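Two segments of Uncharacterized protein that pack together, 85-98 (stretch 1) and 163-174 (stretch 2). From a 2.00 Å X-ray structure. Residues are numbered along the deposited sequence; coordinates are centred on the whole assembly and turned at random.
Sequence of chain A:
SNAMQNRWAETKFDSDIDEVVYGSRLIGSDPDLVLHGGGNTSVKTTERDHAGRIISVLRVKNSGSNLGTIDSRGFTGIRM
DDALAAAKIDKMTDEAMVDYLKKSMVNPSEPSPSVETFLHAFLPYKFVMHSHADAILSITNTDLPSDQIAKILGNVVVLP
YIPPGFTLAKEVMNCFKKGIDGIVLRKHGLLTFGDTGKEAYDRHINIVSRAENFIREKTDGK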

# COMPACT_ATOMS: atom_id res chain seq x y z
N ALA A 85 -16.34 -5.22 4.23
CA ALA A 85 -17.78 -5.06 4.00
C ALA A 85 -18.03 -3.86 3.13
O ALA A 85 -19.05 -3.78 2.51
CB ALA A 85 -18.56 -4.91 5.34
N ALA A 86 -17.08 -2.93 3.07
CA ALA A 86 -17.19 -1.72 2.24
C ALA A 86 -17.17 -2.02 0.75
O ALA A 86 -17.62 -1.19 -0.06
CB ALA A 86 -16.01 -0.71 2.57
N ALA A 87 -16.64 -3.19 0.38
CA ALA A 87 -16.54 -3.58 -1.04
C ALA A 87 -17.89 -3.65 -1.71
O ALA A 87 -17.98 -3.47 -2.91
CB ALA A 87 -15.81 -4.92 -1.17
N LYS A 88 -18.93 -3.89 -0.91
CA LYS A 88 -20.34 -3.86 -1.35
C LYS A 88 -20.80 -2.49 -1.73
O LYS A 88 -21.78 -2.35 -2.43
CB LYS A 88 -21.30 -4.33 -0.21
CG LYS A 88 -21.52 -5.84 -0.08
CD LYS A 88 -20.19 -6.63 0.14
CE LYS A 88 -20.23 -8.03 -0.53
NZ LYS A 88 -18.91 -8.33 -1.19
N ILE A 89 -20.16 -1.45 -1.20
CA ILE A 89 -20.67 -0.11 -1.39
C ILE A 89 -20.22 0.35 -2.77
O ILE A 89 -19.11 0.05 -3.23
CB ILE A 89 -20.20 0.83 -0.27
CG1 ILE A 89 -20.88 0.42 1.04
CG2 ILE A 89 -20.50 2.27 -0.60
CD1 ILE A 89 -20.34 1.13 2.29
N ASP A 90 -21.12 1.07 -3.43
CA ASP A 90 -20.89 1.49 -4.81
C ASP A 90 -19.94 2.68 -4.87
O ASP A 90 -18.84 2.58 -5.45
CB ASP A 90 -22.24 1.78 -5.50
CG ASP A 90 -22.83 0.55 -6.16
OD1 ASP A 90 -22.02 -0.34 -6.54
OD2 ASP A 90 -24.07 0.45 -6.30
N LYS A 91 -20.36 3.78 -4.27
CA LYS A 91 -19.59 5.01 -4.23
C LYS A 91 -19.47 5.43 -2.77
O LYS A 91 -20.30 5.08 -1.95
CB LYS A 91 -20.31 6.11 -5.01
N MSE A 92 -18.46 6.21 -2.47
CA MSE A 92 -18.29 6.83 -1.19
C MSE A 92 -17.48 8.09 -1.45
O MSE A 92 -16.44 8.03 -2.10
CB MSE A 92 -17.50 5.89 -0.26
CG MSE A 92 -17.96 5.76 1.15
SE MSE A 92 -16.82 4.38 1.95
CE MSE A 92 -18.11 2.95 1.91
N THR A 93 -17.95 9.22 -0.96
CA THR A 93 -17.15 10.43 -0.95
C THR A 93 -15.96 10.27 -0.02
O THR A 93 -15.91 9.36 0.84
CB THR A 93 -18.01 11.65 -0.50
OG1 THR A 93 -18.31 11.53 0.89
CG2 THR A 93 -19.31 11.74 -1.27
N ASP A 94 -14.95 11.13 -0.21
CA ASP A 94 -13.78 11.15 0.67
C ASP A 94 -14.16 11.28 2.15
O ASP A 94 -13.68 10.54 2.99
CB ASP A 94 -12.87 12.32 0.32
CG ASP A 94 -12.16 12.13 -1.02
OD1 ASP A 94 -12.22 11.03 -1.60
OD2 ASP A 94 -11.59 13.13 -1.52
N GLU A 95 -15.02 12.25 2.42
CA GLU A 95 -15.59 12.49 3.73
C GLU A 95 -16.25 11.23 4.32
O GLU A 95 -15.98 10.87 5.47
CB GLU A 95 -16.65 13.59 3.63
CG GLU A 95 -16.99 14.23 4.94
CD GLU A 95 -18.20 15.16 4.87
OE1 GLU A 95 -18.69 15.49 3.75
OE2 GLU A 95 -18.67 15.55 5.95
N ALA A 96 -17.11 10.58 3.53
CA ALA A 96 -17.77 9.36 3.98
C ALA A 96 -16.75 8.26 4.24
O ALA A 96 -16.86 7.46 5.18
CB ALA A 96 -18.78 8.89 2.96
N MSE A 97 -15.77 8.18 3.36
CA MSE A 97 -14.70 7.23 3.51
C MSE A 97 -13.99 7.45 4.86
O MSE A 97 -13.78 6.48 5.64
CB MSE A 97 -13.76 7.37 2.30
CG MSE A 97 -12.93 6.24 2.07
SE MSE A 97 -11.69 6.63 0.59
CE MSE A 97 -10.71 8.21 1.17
N VAL A 98 -13.68 8.70 5.20
CA VAL A 98 -12.98 8.98 6.45
C VAL A 98 -13.84 8.57 7.64
O VAL A 98 -13.34 7.98 8.59
CB VAL A 98 -12.54 10.47 6.56
CG1 VAL A 98 -12.19 10.87 7.99
CG2 VAL A 98 -11.36 10.72 5.61
N PRO A 163 -8.67 9.37 -9.82
CA PRO A 163 -8.39 10.18 -8.65
C PRO A 163 -8.30 9.32 -7.39
O PRO A 163 -9.07 8.38 -7.26
CB PRO A 163 -9.64 11.05 -8.52
CG PRO A 163 -10.14 11.18 -9.83
CD PRO A 163 -9.85 9.86 -10.54
N PRO A 164 -7.38 9.64 -6.48
CA PRO A 164 -7.29 8.87 -5.24
C PRO A 164 -8.60 8.90 -4.49
O PRO A 164 -9.19 9.95 -4.38
CB PRO A 164 -6.17 9.57 -4.47
CG PRO A 164 -5.28 10.12 -5.58
CD PRO A 164 -6.29 10.63 -6.57
N GLY A 165 -9.05 7.73 -4.04
CA GLY A 165 -10.29 7.60 -3.31
C GLY A 165 -10.90 6.23 -3.45
O GLY A 165 -10.23 5.25 -3.79
N PHE A 166 -12.19 6.16 -3.18
CA PHE A 166 -12.89 4.90 -3.07
C PHE A 166 -13.07 4.17 -4.40
O PHE A 166 -12.84 2.94 -4.50
CB PHE A 166 -14.23 5.11 -2.34
CG PHE A 166 -14.88 3.83 -1.92
CD1 PHE A 166 -14.37 3.09 -0.90
CD2 PHE A 166 -15.96 3.32 -2.62
CE1 PHE A 166 -14.97 1.87 -0.55
CE2 PHE A 166 -16.55 2.13 -2.27
CZ PHE A 166 -16.05 1.41 -1.24
N THR A 167 -13.42 4.88 -5.45
CA THR A 167 -13.47 4.25 -6.79
C THR A 167 -12.13 3.63 -7.21
O THR A 167 -12.11 2.52 -7.77
CB THR A 167 -14.03 5.20 -7.85
OG1 THR A 167 -15.30 5.66 -7.38
CG2 THR A 167 -14.27 4.47 -9.20
N LEU A 168 -11.02 4.30 -6.89
CA LEU A 168 -9.73 3.78 -7.22
C LEU A 168 -9.57 2.44 -6.52
O LEU A 168 -9.22 1.45 -7.17
CB LEU A 168 -8.62 4.77 -6.82
CG LEU A 168 -7.20 4.18 -6.87
CD1 LEU A 168 -6.89 3.78 -8.33
CD2 LEU A 168 -6.13 5.19 -6.33
N ALA A 169 -9.92 2.38 -5.21
CA ALA A 169 -9.75 1.17 -4.45
C ALA A 169 -10.57 0.03 -5.00
O ALA A 169 -10.08 -1.09 -5.05
CB ALA A 169 -10.02 1.39 -2.91
N LYS A 170 -11.79 0.31 -5.42
CA LYS A 170 -12.65 -0.69 -6.07
C LYS A 170 -12.08 -1.26 -7.40
O LYS A 170 -12.16 -2.46 -7.69
CB LYS A 170 -13.98 -0.02 -6.38
CG LYS A 170 -14.70 0.44 -5.09
CD LYS A 170 -16.01 -0.22 -4.89
CE LYS A 170 -15.95 -1.74 -4.80
NZ LYS A 170 -17.34 -2.18 -5.04
N GLU A 171 -11.50 -0.39 -8.20
CA GLU A 171 -10.83 -0.81 -9.45
C GLU A 171 -9.59 -1.63 -9.18
O GLU A 171 -9.32 -2.61 -9.88
CB GLU A 171 -10.40 0.40 -10.22
CG GLU A 171 -11.51 1.06 -10.93
CD GLU A 171 -12.09 0.18 -12.04
OE1 GLU A 171 -11.34 -0.26 -12.95
OE2 GLU A 171 -13.30 -0.08 -11.98
N VAL A 172 -8.84 -1.22 -8.16
CA VAL A 172 -7.68 -1.95 -7.74
C VAL A 172 -8.13 -3.35 -7.31
O VAL A 172 -7.55 -4.36 -7.75
CB VAL A 172 -6.94 -1.21 -6.62
CG1 VAL A 172 -6.01 -2.12 -5.93
CG2 VAL A 172 -6.27 0.02 -7.18
N MSE A 173 -9.15 -3.41 -6.47
CA MSE A 173 -9.69 -4.66 -6.03
C MSE A 173 -10.01 -5.56 -7.21
O MSE A 173 -9.65 -6.72 -7.22
CB MSE A 173 -10.97 -4.45 -5.22
CG MSE A 173 -11.51 -5.71 -4.60
SE MSE A 173 -13.08 -5.33 -3.48
CE MSE A 173 -14.43 -5.32 -4.86
N ASN A 174 -10.73 -5.01 -8.18
CA ASN A 174 -11.23 -5.81 -9.30
C ASN A 174 -10.14 -6.19 -10.34
O ASN A 174 -10.30 -7.19 -11.01
CB ASN A 174 -12.37 -5.09 -10.01
CG ASN A 174 -13.61 -4.91 -9.11
OD1 ASN A 174 -13.92 -5.75 -8.22
ND2 ASN A 174 -14.33 -3.80 -9.33
O HOH W 1 -16.45 6.64 -4.83
O HOH W 2 -13.56 8.59 -2.51

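Stretch 1 is mostly irregular until D94, where a helix begins and runs on past V98. T93 caps it: its OG1 accepts from A96 N at 3.1 Å. Stretch 2 is helical from F166 onward, with G165 at the N-cap. The backbones run in opposite directions. A87 lies beside K170 (CA to CA, 7.0 Å) and D94 beside G165 (CA to CA, 6.4 Å).

G165 has phi/psi of 154/-160, which by itself calls for glycine. A CB here would be jammed against the preceding carbonyl O and would lie 3.4 Å from D94 OD1.

F166 is the centre of the contact. It is buried and gives up the most surface to the other stretch. Its chi1 is t, and its ring enters the loop of stretch 1. M92, a selenomethionine, covers one face: its CB is 4.1 Å and its SE 4.2 Å from the centroid of the F166 ring. Backbone carbonyls meet the ring edge, with A86 O 3.3 Å from F166 CZ and I89 O 3.4 Å from F166 CE2. The positively polarised ring edge suits these oxygens. M97 SE packs 4.2 Å from F166 CB.

One turn later, K170 reaches the same loop. Its NZ donates to A87 O at 2.6 Å and, weakly, to I89 O at 3.4 Å. A long side chain with a charged end suits this place, since it satisfies carbonyls that face the helix. Beyond it, M173 SE touches A87 CB at 3.6 Å, an apolar contact.

Water 1 accepts from M92 N at 3.1 Å and hydrogen-bonds T167 OG1 at 3.0 Å. Water 2 accepts from F166 N at 2.9 Å and donates to M92 O at 3.0 Å and D94 OD1 at 2.9 Å. It thus ties the first turn of one helix to the start of the other.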